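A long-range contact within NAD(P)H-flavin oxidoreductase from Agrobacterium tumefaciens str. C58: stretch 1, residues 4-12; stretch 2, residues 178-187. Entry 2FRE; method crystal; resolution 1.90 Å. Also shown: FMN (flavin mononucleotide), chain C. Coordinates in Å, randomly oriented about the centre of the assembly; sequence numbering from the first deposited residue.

Stretch 1 4-12: SNNRQSEYP
Stretch 2, residues 178-187: EVPSKRVPLA

This is a mainly polar contact between a tight turn with its outgoing segment and an irregular, extended chain, in which side chains reach for backbone groups and an arginine from each stretch binds the same FMN phosphate oxygen.

Stretch 1 begins with a type I' turn from Ser4 to Arg7. Asn5 (phi/psi 54/46) and Asn6 (56/29) occupy its left-handed corners, and the turn is closed by Ser4 N to Arg7 O at 2.9 Å and Arg7 N to Ser4 O at 3.0 Å. A short strand at Arg7 and Gln8 follows, then loop. Stretch 2 has no regular helix or strand; from Val179 to Pro185 its phi/psi values are extended, turning at Leu186 to -49/-43. The chains run in the same direction: Asn6 CA lies 6.7 Å from Pro180 CA, Arg7 CA 7.0 Å from Lys182 CA, and Glu10 CA 7.6 Å from Leu186 CA. No backbone-to-backbone hydrogen bond joins them, and side chains span the gap; the contact buries 485 Å², both sides summed.

Arg7 is the central connector. Its CB points sideways, but an m, t, t side chain with chi4 at 177° carries the guanidinium inward. Arg7 NE donates to Ser181 O at 2.8 Å; Arg7 NH2 adds weak bonds to Ser181 OG at 3.1 Å and Ser181 O at 3.2 Å. Pro180 CB covers one guanidinium face, 3.4 Å from Arg7 NE, while Ser181 O and FMN O1P lie at its edge, near the plane.

Two like charges sit close here, Arg7 NH2 lying 4.0 Å from Arg183 NH2, and the phosphate offsets them. Arg7 NH2 and Arg183 NH2 each donate to FMN O1P at 2.8 Å. Arg183 (m, m, t, chi4 -81°) also braces its own stretch, Arg183 NH1 donating to Ser181 OG and Lys182 O, both at 2.9 Å. Ser181, chi1 p, donates from OG to FMN O5' at 2.7 Å.

At the turn, Lys182 starts with CB pointing away, yet its m, m, t, t chain returns NZ to Asn6 O at 2.7 Å. Water 1 donates to the same Asn6 O at 2.9 Å and to Pro180 O at 2.7 Å.

The far end repeats the side-chain-to-backbone rule with charge reversed. Glu10 (m, t, chi3 -107°) accepts Leu186 N on OE1 at 2.8 Å, nearly straight at 171°, while water 2 donates to Glu10 OE2 at 2.5 Å and accepts from Ala187 N at 2.8 Å. Tyr11 (m, chi2 -83°) and Leu186 (t, p) make an apolar contact, CE2 of Tyr11 lying 3.6 Å from CD2 of Leu186.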

ATOM      1  N   SER A   4       7.251 -19.545   6.973  1.00 27.61           N
ATOM      2  CA  SER A   4       8.217 -19.024   6.002  1.00 26.90           C
ATOM      3  C   SER A   4       8.919 -17.795   6.556  1.00 25.67           C
ATOM      4  O   SER A   4       8.306 -16.986   7.241  1.00 23.86           O
ATOM      5  CB  SER A   4       7.508 -18.687   4.680  1.00 26.18           C
ATOM      6  OG  SER A   4       8.424 -18.733   3.600  1.00 26.15           O
ATOM      7  N   ASN A   5      10.218 -17.672   6.273  1.00 25.50           N
ATOM      8  CA  ASN A   5      11.004 -16.498   6.674  1.00 25.60           C
ATOM      9  C   ASN A   5      10.938 -16.180   8.171  1.00 25.56           C
ATOM     10  O   ASN A   5      10.748 -15.027   8.558  1.00 25.86           O
ATOM     11  CB  ASN A   5      10.599 -15.277   5.858  1.00 25.48           C
ATOM     12  CG  ASN A   5      11.639 -14.172   5.927  1.00 25.17           C
ATOM     13  OD1 ASN A   5      12.836 -14.440   6.097  1.00 23.40           O
ATOM     14  ND2 ASN A   5      11.190 -12.922   5.827  1.00 22.33           N
ATOM     15  N   ASN A   6      11.097 -17.219   8.990  1.00 25.49           N
ATOM     16  CA  ASN A   6      11.060 -17.130  10.460  1.00 25.97           C
ATOM     17  C   ASN A   6       9.748 -16.514  10.936  1.00 25.98           C
ATOM     18  O   ASN A   6       9.696 -15.888  11.986  1.00 27.38           O
ATOM     19  CB  ASN A   6      12.275 -16.336  10.991  1.00 26.06           C
ATOM     20  CG  ASN A   6      12.757 -16.795  12.389  1.00 27.72           C
ATOM     21  OD1 ASN A   6      12.002 -17.329  13.219  1.00 32.72           O
ATOM     22  ND2 ASN A   6      14.035 -16.608  12.624  1.00 30.54           N
ATOM     23  N   ARG A   7       8.692 -16.701  10.154  1.00 26.41           N
ATOM     24  CA  ARG A   7       7.373 -16.181  10.486  1.00 25.94           C
ATOM     25  C   ARG A   7       6.312 -17.247  10.272  1.00 26.85           C
ATOM     26  O   ARG A   7       6.429 -18.097   9.398  1.00 26.16           O
ATOM     27  CB  ARG A   7       7.015 -14.966   9.620  1.00 25.54           C
ATOM     28  CG  ARG A   7       7.866 -13.761   9.837  1.00 25.20           C
ATOM     29  CD  ARG A   7       7.731 -12.778   8.660  1.00 24.43           C
ATOM     30  NE  ARG A   7       8.158 -11.431   9.041  1.00 25.18           N
ATOM     31  CZ  ARG A   7       8.205 -10.379   8.221  1.00 24.62           C
ATOM     32  NH1 ARG A   7       7.920 -10.494   6.929  1.00 24.31           N
ATOM     33  NH2 ARG A   7       8.546  -9.194   8.695  1.00 22.73           N
ATOM     34  N   GLN A   8       5.257 -17.161  11.066  1.00 28.04           N
ATOM     35  CA  GLN A   8       4.162 -18.079  10.985  1.00 29.27           C
ATOM     36  C   GLN A   8       2.885 -17.267  10.906  1.00 29.65           C
ATOM     37  O   GLN A   8       2.647 -16.376  11.715  1.00 29.37           O
ATOM     38  CB  GLN A   8       4.109 -18.986  12.209  1.00 29.09           C
ATOM     39  CG  GLN A   8       3.028 -20.043  12.081  1.00 30.48           C
ATOM     40  CD  GLN A   8       2.953 -20.995  13.265  1.00 32.14           C
ATOM     41  OE1 GLN A   8       2.120 -20.825  14.166  1.00 38.12           O
ATOM     42  NE2 GLN A   8       3.768 -22.015  13.241  1.00 29.86           N
ATOM     43  N   SER A   9       2.069 -17.576   9.931  1.00 31.38           N
ATOM     44  CA  SER A   9       0.831 -16.846   9.761  1.00 32.72           C
ATOM     45  C   SER A   9      -0.230 -17.718  10.385  1.00 33.33           C
ATOM     46  O   SER A   9      -0.044 -18.933  10.508  1.00 33.55           O
ATOM     47  CB  SER A   9       0.534 -16.677   8.292  1.00 33.76           C
ATOM     48  OG  SER A   9       0.251 -17.959   7.750  1.00 34.09           O
ATOM     49  N   GLU A  10      -1.344 -17.118  10.767  1.00 33.73           N
ATOM     50  CA  GLU A  10      -2.455 -17.882  11.341  1.00 34.58           C
ATOM     51  C   GLU A  10      -3.295 -18.593  10.253  1.00 34.52           C
ATOM     52  O   GLU A  10      -3.951 -19.598  10.532  1.00 35.12           O
ATOM     53  CB  GLU A  10      -3.320 -16.961  12.177  1.00 34.50           C
ATOM     54  CG  GLU A  10      -2.562 -16.301  13.322  1.00 35.77           C
ATOM     55  CD  GLU A  10      -3.303 -15.111  13.896  1.00 35.86           C
ATOM     56  OE1 GLU A  10      -2.869 -13.960  13.645  1.00 34.25           O
ATOM     57  OE2 GLU A  10      -4.332 -15.350  14.568  1.00 37.60           O
ATOM     58  N   TYR A  11      -3.243 -18.068   9.030  1.00 34.23           N
ATOM     59  CA  TYR A  11      -4.016 -18.571   7.867  1.00 33.66           C
ATOM     60  C   TYR A  11      -3.085 -18.837   6.680  1.00 33.11           C
ATOM     61  O   TYR A  11      -1.954 -18.335   6.676  1.00 33.59           O
ATOM     62  CB  TYR A  11      -5.086 -17.542   7.519  1.00 33.64           C
ATOM     63  CG  TYR A  11      -6.015 -17.374   8.685  1.00 34.98           C
ATOM     64  CD1 TYR A  11      -7.070 -18.250   8.878  1.00 33.99           C
ATOM     65  CD2 TYR A  11      -5.779 -16.412   9.653  1.00 35.05           C
ATOM     66  CE1 TYR A  11      -7.893 -18.136   9.970  1.00 35.34           C
ATOM     67  CE2 TYR A  11      -6.611 -16.284  10.743  1.00 35.28           C
ATOM     68  CZ  TYR A  11      -7.652 -17.147  10.903  1.00 34.93           C
ATOM     69  OH  TYR A  11      -8.466 -17.027  12.010  1.00 37.03           O
ATOM     70  N   PRO A  12      -3.525 -19.632   5.675  1.00 31.76           N
ATOM     71  CA  PRO A  12      -2.616 -20.010   4.569  1.00 30.79           C
ATOM     72  C   PRO A  12      -2.316 -18.877   3.561  1.00 29.65           C
ATOM     73  O   PRO A  12      -2.620 -18.988   2.369  1.00 28.98           O
ATOM     74  CB  PRO A  12      -3.382 -21.128   3.878  1.00 30.50           C
ATOM     75  CG  PRO A  12      -4.822 -20.753   4.098  1.00 30.99           C
ATOM     76  CD  PRO A  12      -4.862 -20.233   5.496  1.00 31.35           C
ATOM     77  N   GLU A 178      18.461  -7.645  12.917  1.00 29.05           N
ATOM     78  CA  GLU A 178      18.385  -8.176  11.582  1.00 28.22           C
ATOM     79  C   GLU A 178      17.615  -9.505  11.603  1.00 27.76           C
ATOM     80  O   GLU A 178      18.162 -10.556  11.334  1.00 27.52           O
ATOM     81  CB  GLU A 178      19.797  -8.315  11.010  1.00 28.32           C
ATOM     82  CG  GLU A 178      19.847  -8.574   9.543  1.00 28.21           C
ATOM     83  CD  GLU A 178      19.710  -7.318   8.667  1.00 27.99           C
ATOM     84  OE1 GLU A 178      19.070  -6.298   9.068  1.00 26.35           O
ATOM     85  OE2 GLU A 178      20.224  -7.391   7.536  1.00 26.15           O
ATOM     86  N   VAL A 179      16.322  -9.434  11.910  1.00 27.88           N
ATOM     87  CA  VAL A 179      15.484 -10.627  12.022  1.00 27.96           C
ATOM     88  C   VAL A 179      14.068 -10.208  11.644  1.00 27.03           C
ATOM     89  O   VAL A 179      13.646  -9.098  11.987  1.00 27.41           O
ATOM     90  CB  VAL A 179      15.563 -11.259  13.437  1.00 27.99           C
ATOM     91  CG1 VAL A 179      15.021 -10.322  14.487  1.00 29.54           C
ATOM     92  CG2 VAL A 179      14.801 -12.567  13.492  1.00 29.99           C
ATOM     93  N   PRO A 180      13.350 -11.039  10.862  1.00 25.83           N
ATOM     94  CA  PRO A 180      12.047 -10.551  10.419  1.00 25.47           C
ATOM     95  C   PRO A 180      11.099 -10.284  11.595  1.00 25.67           C
ATOM     96  O   PRO A 180      10.962 -11.110  12.516  1.00 24.98           O
ATOM     97  CB  PRO A 180      11.547 -11.670   9.489  1.00 25.96           C
ATOM     98  CG  PRO A 180      12.834 -12.318   9.031  1.00 25.70           C
ATOM     99  CD  PRO A 180      13.653 -12.351  10.273  1.00 26.12           C
ATOM    100  N   SER A 181      10.481  -9.106  11.557  1.00 24.64           N
ATOM    101  CA  SER A 181       9.546  -8.690  12.573  1.00 24.26           C
ATOM    102  C   SER A 181       8.302  -9.568  12.602  1.00 23.59           C
ATOM    103  O   SER A 181       7.957 -10.252  11.619  1.00 23.07           O
ATOM    104  CB  SER A 181       9.135  -7.236  12.312  1.00 24.57           C
ATOM    105  OG  SER A 181       8.633  -7.116  10.993  1.00 22.54           O
ATOM    106  N   LYS A 182       7.621  -9.513  13.737  1.00 24.21           N
ATOM    107  CA  LYS A 182       6.337 -10.187  13.930  1.00 24.73           C
ATOM    108  C   LYS A 182       5.154  -9.210  13.822  1.00 24.53           C
ATOM    109  O   LYS A 182       5.331  -7.998  13.600  1.00 24.75           O
ATOM    110  CB  LYS A 182       6.309 -10.868  15.315  1.00 24.87           C
ATOM    111  CG  LYS A 182       7.476 -11.763  15.606  1.00 28.61           C
ATOM    112  CD  LYS A 182       7.635 -12.934  14.638  1.00 30.38           C
ATOM    113  CE  LYS A 182       8.631 -13.969  15.216  1.00 31.57           C
ATOM    114  NZ  LYS A 182       8.770 -15.291  14.486  1.00 32.17           N
ATOM    115  N   ARG A 183       3.946  -9.747  13.967  1.00 24.01           N
ATOM    116  CA  ARG A 183       2.710  -8.929  13.929  1.00 23.63           C
ATOM    117  C   ARG A 183       1.818  -9.323  15.074  1.00 23.88           C
ATOM    118  O   ARG A 183       1.988 -10.398  15.665  1.00 22.83           O
ATOM    119  CB  ARG A 183       1.963  -9.133  12.611  1.00 23.59           C
ATOM    120  CG  ARG A 183       2.704  -8.670  11.395  1.00 21.79           C
ATOM    121  CD  ARG A 183       2.909  -7.162  11.304  1.00 22.88           C
ATOM    122  NE  ARG A 183       3.589  -6.870  10.044  1.00 24.06           N
ATOM    123  CZ  ARG A 183       4.902  -6.980   9.838  1.00 22.11           C
ATOM    124  NH1 ARG A 183       5.735  -7.263  10.817  1.00 21.39           N
ATOM    125  NH2 ARG A 183       5.394  -6.735   8.647  1.00 24.82           N
ATOM    126  N   VAL A 184       0.874  -8.449  15.406  1.00 23.95           N
ATOM    127  CA  VAL A 184      -0.152  -8.777  16.379  1.00 24.57           C
ATOM    128  C   VAL A 184      -1.056  -9.857  15.785  1.00 23.96           C
ATOM    129  O   VAL A 184      -1.110 -10.008  14.556  1.00 24.00           O
ATOM    130  CB  VAL A 184      -0.987  -7.526  16.780  1.00 24.30           C
ATOM    131  CG1 VAL A 184      -0.075  -6.436  17.302  1.00 25.91           C
ATOM    132  CG2 VAL A 184      -1.834  -7.014  15.623  1.00 25.75           C
ATOM    133  N   PRO A 185      -1.758 -10.614  16.641  1.00 24.61           N
ATOM    134  CA  PRO A 185      -2.792 -11.536  16.152  1.00 24.78           C
ATOM    135  C   PRO A 185      -3.799 -10.849  15.210  1.00 24.44           C
ATOM    136  O   PRO A 185      -4.181  -9.695  15.440  1.00 24.34           O
ATOM    137  CB  PRO A 185      -3.483 -11.992  17.446  1.00 24.88           C
ATOM    138  CG  PRO A 185      -2.461 -11.894  18.461  1.00 25.68           C
ATOM    139  CD  PRO A 185      -1.636 -10.685  18.107  1.00 24.67           C
ATOM    140  N   LEU A 186      -4.191 -11.548  14.142  1.00 24.39           N
ATOM    141  CA  LEU A 186      -5.165 -11.039  13.186  1.00 24.94           C
ATOM    142  C   LEU A 186      -6.403 -10.506  13.903  1.00 24.84           C
ATOM    143  O   LEU A 186      -6.890  -9.451  13.579  1.00 25.09           O
ATOM    144  CB  LEU A 186      -5.555 -12.113  12.158  1.00 24.24           C
ATOM    145  CG  LEU A 186      -6.546 -11.645  11.077  1.00 25.31           C
ATOM    146  CD1 LEU A 186      -6.057 -10.375  10.399  1.00 26.23           C
ATOM    147  CD2 LEU A 186      -6.813 -12.735  10.048  1.00 25.35           C
ATOM    148  N   ALA A 187      -6.880 -11.227  14.913  1.00 25.05           N
ATOM    149  CA  ALA A 187      -8.067 -10.804  15.648  1.00 25.71           C
ATOM    150  C   ALA A 187      -7.925  -9.453  16.356  1.00 25.52           C
ATOM    151  O   ALA A 187      -8.930  -8.823  16.662  1.00 26.64           O
ATOM    152  CB  ALA A 187      -8.481 -11.870  16.631  1.00 26.44           C
TER
HETATM  153  N1  FMN C1151      13.077   1.339   9.483  1.00 23.30           N
HETATM  154  C2  FMN C1151      14.211   2.003   9.950  1.00 24.22           C
HETATM  155  O2  FMN C1151      15.194   1.357  10.327  1.00 23.42           O
HETATM  156  N3  FMN C1151      14.240   3.385  10.017  1.00 23.04           N
HETATM  157  C4  FMN C1151      13.177   4.147   9.613  1.00 24.24           C
HETATM  158  O4  FMN C1151      13.324   5.378   9.476  1.00 21.59           O
HETATM  159  C4A FMN C1151      12.032   3.471   9.138  1.00 23.99           C
HETATM  160  N5  FMN C1151      10.928   4.195   8.721  1.00 24.61           N
HETATM  161  C5A FMN C1151       9.842   3.521   8.187  1.00 23.63           C
HETATM  162  C6  FMN C1151       8.758   4.254   7.738  1.00 24.06           C
HETATM  163  C7  FMN C1151       7.660   3.621   7.192  1.00 23.60           C
HETATM  164  C7M FMN C1151       6.810   4.473   6.291  1.00 25.25           C
HETATM  165  C8  FMN C1151       7.616   2.225   7.107  1.00 23.34           C
HETATM  166  C8M FMN C1151       6.752   1.554   6.065  1.00 19.94           C
HETATM  167  C9  FMN C1151       8.698   1.480   7.558  1.00 23.70           C
HETATM  168  C9A FMN C1151       9.810   2.132   8.123  1.00 23.25           C
HETATM  169  N10 FMN C1151      10.881   1.399   8.588  1.00 23.46           N
HETATM  170  C10 FMN C1151      11.995   2.073   9.074  1.00 23.02           C
HETATM  171  C1' FMN C1151      10.848  -0.108   8.626  1.00 20.93           C
HETATM  172  C2' FMN C1151       9.765  -0.708   9.520  1.00 19.72           C
HETATM  173  O2' FMN C1151      10.142  -0.712  10.892  1.00 20.99           O
HETATM  174  C3' FMN C1151       9.420  -2.115   9.039  1.00 19.72           C
HETATM  175  O3' FMN C1151       8.846  -2.047   7.739  1.00 20.60           O
HETATM  176  C4' FMN C1151       8.492  -2.820  10.021  1.00 19.45           C
HETATM  177  O4' FMN C1151       9.154  -3.043  11.254  1.00 23.17           O
HETATM  178  C5' FMN C1151       7.956  -4.148   9.500  1.00 19.87           C
HETATM  179  O5' FMN C1151       9.015  -5.053   9.228  1.00 18.36           O
HETATM  180  P   FMN C1151       9.191  -5.717   7.773  1.00 19.61           P
HETATM  181  O1P FMN C1151       8.032  -6.686   7.604  1.00 17.76           O
HETATM  182  O2P FMN C1151       9.098  -4.636   6.708  1.00 19.42           O
HETATM  183  O3P FMN C1151      10.538  -6.387   7.767  1.00 20.30           O
HETATM  184  O   HOH W   1      11.336 -13.751  12.945  1.00 27.74           O
HETATM  185  O   HOH W   2      -6.224 -13.919  15.401  1.00 26.17           O